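Local coordinates for iron-sulfur cluster assembly protein CyaY (Psychromonas ingrahamii, PDB 4HS5) that probably takes part in iron-sulfur cluster assembly as an iron-binding frataxin-family protein, and may regulate the biogenesis of these clusters, at residues 12-17 with 35-40; 45-50 with 91-96. All blocks are in the same frame, centred on the assembly; numbering follows the deposited sequence. Where two conformers were deposited one is given.

Interaction 1 of 2, residues 12-17 with 35-40; sequences QLYQKI and SLLTLE
Tyr14 meets segment 35-40 in two ways, its hydroxyl at Ser35, just before strand 36-41, and its ring face at Leu37 within it. The hydroxyl donates a short hydrogen bond to the backbone carbonyl of Ser35, with Tyr14 OH 2.6 Å from Ser35 O. The C=O...donor angle of 161° places the donor almost in line with the carbonyl axis, and Ser35 O sits in plane at the edge of the ring. Over one face of that ring lies Leu37 CB, a CH-pi contact 4.0 Å from the ring centroid and 24° off its normal. The methylene is displaced toward the rim, so its closest ring atom is Tyr14 CE2, 3.7 Å from Leu37 CB. Farther along the leucine, Leu37 CD2 reaches back to the root of the ring, 4.0 Å from Tyr14 CG, and also touches Ile17 CD1 at 4.1 Å. Leu37 CD2 thus bridges two side chains about one helical turn apart. A looser apolar contact follows, Ile17 CG2 to Leu39 CD1 at 4.4 Å.

The first torsions are consistent with this arrangement. Leu37 has CG anti to the backbone N, whereas Tyr14 has CG anti to its carbonyl carbon; the leucine side chain runs counter to those of Tyr14 and Ile17 and lies beside them, rather than meeting them tip to tip. The hydroxyl bond fixes the tyrosine tip, while Leu37 CB over one face probably limits how the ring can tilt.

Outside the two segments, Arg51 of strand 46-52 makes a cation-pi interaction with the same ring. The segment axes run nearly parallel, at 18° and 10.7 Å apart, as helix 3-24 packs on the sheet of the frataxin alpha-beta sandwich. Phe85 of helix 85-97 touches Ile17, Val28 and Tyr30 of strand 28-33 touch Leu39, and strand 46-52 pairs with strand 36-41 on its other side.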
# COMPACT_ATOMS: atom_id res chain seq x y z
N GLN A 12 -10.83 -1.25 2.10
CA GLN A 12 -10.94 0.00 1.38
C GLN A 12 -9.58 0.41 0.83
O GLN A 12 -9.48 0.85 -0.32
CB GLN A 12 -11.53 1.10 2.28
CG GLN A 12 -13.04 0.93 2.51
CD GLN A 12 -13.63 2.01 3.38
OE1 GLN A 12 -12.91 2.78 4.01
NE2 GLN A 12 -14.96 2.06 3.43
N LEU A 13 -8.54 0.26 1.63
CA LEU A 13 -7.19 0.57 1.17
C LEU A 13 -6.77 -0.29 -0.01
O LEU A 13 -6.26 0.22 -1.01
CB LEU A 13 -6.19 0.42 2.31
CG LEU A 13 -4.73 0.71 1.97
CD1 LEU A 13 -4.53 2.12 1.46
CD2 LEU A 13 -3.85 0.42 3.20
N TYR A 14 -6.95 -1.60 0.11
CA TYR A 14 -6.52 -2.50 -0.94
C TYR A 14 -7.28 -2.21 -2.23
O TYR A 14 -6.68 -2.13 -3.29
CB TYR A 14 -6.74 -3.96 -0.54
CG TYR A 14 -5.65 -4.56 0.31
CD1 TYR A 14 -4.84 -3.76 1.10
CD2 TYR A 14 -5.43 -5.93 0.30
CE1 TYR A 14 -3.84 -4.32 1.88
CE2 TYR A 14 -4.43 -6.49 1.08
CZ TYR A 14 -3.64 -5.69 1.85
OH TYR A 14 -2.64 -6.24 2.62
N GLN A 15 -8.58 -2.02 -2.13
CA GLN A 15 -9.34 -1.71 -3.33
C GLN A 15 -8.98 -0.34 -3.92
O GLN A 15 -8.98 -0.18 -5.14
CB GLN A 15 -10.85 -1.80 -3.09
CG GLN A 15 -11.31 -3.22 -2.81
CD GLN A 15 -12.79 -3.40 -3.06
OE1 GLN A 15 -13.61 -2.58 -2.65
NE2 GLN A 15 -13.15 -4.49 -3.74
N LYS A 16 -8.66 0.64 -3.07
CA LYS A 16 -8.20 1.96 -3.53
C LYS A 16 -6.89 1.80 -4.31
O LYS A 16 -6.71 2.39 -5.37
CB LYS A 16 -8.00 2.90 -2.35
CG LYS A 16 -7.60 4.33 -2.70
CD LYS A 16 -7.60 5.18 -1.43
CE LYS A 16 -7.45 6.67 -1.73
NZ LYS A 16 -8.75 7.36 -1.94
N ILE A 17 -5.99 0.96 -3.80
CA ILE A 17 -4.73 0.76 -4.49
C ILE A 17 -4.99 0.15 -5.86
O ILE A 17 -4.44 0.62 -6.86
CB ILE A 17 -3.78 -0.13 -3.66
CG1 ILE A 17 -3.31 0.63 -2.42
CG2 ILE A 17 -2.59 -0.55 -4.50
CD1 ILE A 17 -2.66 -0.29 -1.38
N SER A 35 -3.78 -12.21 2.97
CA SER A 35 -3.66 -10.84 3.44
C SER A 35 -2.62 -10.05 2.66
O SER A 35 -2.47 -8.85 2.88
CB SER A 35 -3.28 -10.84 4.92
OG SER A 35 -4.29 -11.44 5.70
N LEU A 36 -1.88 -10.74 1.79
CA LEU A 36 -0.80 -10.13 1.02
C LEU A 36 -1.32 -9.50 -0.27
O LEU A 36 -2.10 -10.11 -1.00
CB LEU A 36 0.25 -11.18 0.65
CG LEU A 36 1.13 -11.78 1.75
CD1 LEU A 36 2.04 -12.87 1.19
CD2 LEU A 36 1.95 -10.70 2.44
N LEU A 37 -0.89 -8.27 -0.54
CA LEU A 37 -1.13 -7.66 -1.83
C LEU A 37 0.23 -7.36 -2.44
O LEU A 37 0.98 -6.54 -1.90
CB LEU A 37 -1.96 -6.38 -1.68
CG LEU A 37 -2.19 -5.52 -2.93
CD1 LEU A 37 -2.98 -6.30 -3.98
CD2 LEU A 37 -2.89 -4.21 -2.60
N THR A 38 0.56 -8.04 -3.53
CA THR A 38 1.85 -7.87 -4.17
C THR A 38 1.72 -7.06 -5.44
O THR A 38 0.86 -7.33 -6.28
CB THR A 38 2.47 -9.23 -4.50
OG1 THR A 38 2.68 -9.95 -3.27
CG2 THR A 38 3.81 -9.07 -5.21
N LEU A 39 2.55 -6.03 -5.56
CA LEU A 39 2.59 -5.23 -6.77
C LEU A 39 3.87 -5.58 -7.51
O LEU A 39 4.94 -5.60 -6.92
CB LEU A 39 2.60 -3.74 -6.41
CG LEU A 39 1.50 -3.26 -5.47
CD1 LEU A 39 1.56 -1.76 -5.29
CD2 LEU A 39 0.14 -3.68 -6.00
N GLU A 40 3.76 -5.87 -8.80
CA GLU A 40 4.96 -6.12 -9.60
C GLU A 40 5.06 -5.17 -10.78
O GLU A 40 4.08 -4.87 -11.45
CB GLU A 40 5.04 -7.58 -10.07
CG GLU A 40 6.29 -7.86 -10.91
CD GLU A 40 6.61 -9.33 -11.04
OE1 GLU A 40 5.91 -10.16 -10.42
OE2 GLU A 40 7.58 -9.66 -11.77

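Interaction 2 of 2, residues 45-50 with 91-96; sequences TKLIIN and AAIFKQ
In the frataxin alpha-beta sandwich the C-terminal helix, 85-97, packs against the same antiparallel sheet as the N-terminal helix, and here its last turns meet the start of strand 46-52. The segment axes are 9.9 Å apart and run roughly antiparallel, at 157°. Leu47 carries the apolar part with its two methyls parted. Leu47 CD1 lies 3.8 Å from Ile93 CG1 and 4.1 Å from Ala92 CB, the leucine and isoleucine side chains being nearly perpendicular. Leu47 CD2 faces the amide end of Gln96, 3.7 Å from Gln96 CD. Gln96 has CG anti to its carbonyl carbon (chi1 -72°) and an extended chain beyond, which carries the amide past Leu47 to the backbone near Lys46. Thr45 approaches Gln96 at a slant, and Thr45 OG1 is hydrogen-bonded to Asn43 OD1. The other end of the same amide, Asn43 ND2, donates to Gln96 O, so one residue of the preceding turn ties both segments together. Phe41 of strand 36-41 touches Leu47 and Ile93, while Leu60 of strand 57-61 packs on Leu47 from the adjoining strand.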
# COMPACT_ATOMS: atom_id res chain seq x y z
N THR A 45 10.82 -5.98 -10.28
CA THR A 45 10.84 -5.61 -8.86
C THR A 45 9.41 -5.63 -8.31
O THR A 45 8.44 -5.64 -9.07
CB THR A 45 11.51 -4.24 -8.59
OG1 THR A 45 10.75 -3.18 -9.18
CG2 THR A 45 12.93 -4.23 -9.15
N LYS A 46 9.29 -5.63 -6.99
CA LYS A 46 7.98 -5.75 -6.36
C LYS A 46 7.84 -4.85 -5.15
O LYS A 46 8.82 -4.35 -4.60
CB LYS A 46 7.75 -7.20 -5.90
CG LYS A 46 7.78 -8.25 -6.98
CD LYS A 46 7.67 -9.63 -6.35
CE LYS A 46 7.72 -10.73 -7.39
NZ LYS A 46 7.52 -12.08 -6.76
N LEU A 47 6.59 -4.63 -4.74
CA LEU A 47 6.28 -4.06 -3.43
C LEU A 47 5.33 -5.04 -2.78
O LEU A 47 4.45 -5.58 -3.44
CB LEU A 47 5.60 -2.70 -3.57
CG LEU A 47 6.44 -1.58 -4.18
CD1 LEU A 47 5.65 -0.30 -4.38
CD2 LEU A 47 7.64 -1.31 -3.31
N ILE A 48 5.50 -5.29 -1.49
CA ILE A 48 4.67 -6.26 -0.81
C ILE A 48 3.90 -5.55 0.28
O ILE A 48 4.49 -4.94 1.16
CB ILE A 48 5.48 -7.38 -0.18
CG1 ILE A 48 6.38 -8.05 -1.22
CG2 ILE A 48 4.55 -8.42 0.45
CD1 ILE A 48 7.46 -8.92 -0.61
N ILE A 49 2.57 -5.65 0.23
CA ILE A 49 1.70 -5.03 1.22
C ILE A 49 1.05 -6.15 2.03
O ILE A 49 0.67 -7.18 1.49
CB ILE A 49 0.66 -4.14 0.54
CG1 ILE A 49 1.36 -2.98 -0.15
CG2 ILE A 49 -0.35 -3.60 1.55
CD1 ILE A 49 0.54 -2.35 -1.23
N ASN A 50 0.98 -5.96 3.33
CA ASN A 50 0.43 -6.98 4.21
C ASN A 50 -0.49 -6.34 5.23
O ASN A 50 -0.38 -5.15 5.51
CB ASN A 50 1.57 -7.72 4.89
CG ASN A 50 1.17 -9.09 5.37
OD1 ASN A 50 -0.02 -9.38 5.54
ND2 ASN A 50 2.16 -9.94 5.61
N ALA A 91 5.56 7.39 -4.31
CA ALA A 91 6.99 7.70 -4.40
C ALA A 91 7.77 6.42 -4.62
O ALA A 91 8.70 6.39 -5.43
CB ALA A 91 7.46 8.41 -3.15
N ALA A 92 7.39 5.35 -3.93
CA ALA A 92 8.09 4.07 -4.08
C ALA A 92 7.93 3.50 -5.48
O ALA A 92 8.90 3.01 -6.07
CB ALA A 92 7.62 3.07 -3.04
N ILE A 93 6.71 3.54 -6.01
CA ILE A 93 6.44 3.07 -7.36
C ILE A 93 7.30 3.86 -8.36
O ILE A 93 7.86 3.29 -9.29
CB ILE A 93 4.93 3.18 -7.71
CG1 ILE A 93 4.11 2.17 -6.89
CG2 ILE A 93 4.69 2.97 -9.21
CD1 ILE A 93 2.62 2.18 -7.19
N PHE A 94 7.43 5.17 -8.13
CA PHE A 94 8.25 5.97 -9.02
C PHE A 94 9.74 5.70 -8.82
O PHE A 94 10.52 5.67 -9.77
CB PHE A 94 7.98 7.47 -8.85
CG PHE A 94 8.73 8.32 -9.83
CD1 PHE A 94 8.28 8.44 -11.13
CD2 PHE A 94 9.90 8.96 -9.46
CE1 PHE A 94 8.98 9.20 -12.06
CE2 PHE A 94 10.61 9.72 -10.38
CZ PHE A 94 10.15 9.84 -11.68
N LYS A 95 10.15 5.53 -7.56
CA LYS A 95 11.56 5.39 -7.23
C LYS A 95 12.11 4.03 -7.64
O LYS A 95 13.30 3.91 -7.93
CB LYS A 95 11.77 5.67 -5.74
CG LYS A 95 12.91 4.94 -5.04
CD LYS A 95 12.81 5.18 -3.53
CE LYS A 95 11.44 4.75 -2.98
NZ LYS A 95 11.41 3.35 -2.47
N GLN A 96 11.25 3.02 -7.71
CA GLN A 96 11.67 1.68 -8.14
C GLN A 96 11.49 1.44 -9.62
O GLN A 96 12.16 0.58 -10.20
CB GLN A 96 10.88 0.60 -7.40
CG GLN A 96 11.24 0.45 -5.95
CD GLN A 96 10.66 -0.80 -5.33
OE1 GLN A 96 10.17 -1.70 -6.03
NE2 GLN A 96 10.71 -0.87 -4.01

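Both segments of interaction 1 precede those of interaction 2 in the chain, and the two centres are about 11 Å apart. Their strands, 36-41 and 46-52, are consecutive and adjacent in one antiparallel sheet, and direct pairing joins them: Leu37 N lies 2.8 Å from Ile49 O and Leu39 N 2.9 Å from Leu47 O, both probable hydrogen bonds. Interaction 1 docks helix 3-24 on this sheet and interaction 2 docks helix 85-97, bringing the two ends of the fold to neighbouring strands. Ile49, which touches Tyr14 and Ile17, carries apolar packing from one contact's strand to the other's helix, consistent with a continuous core beneath both helices.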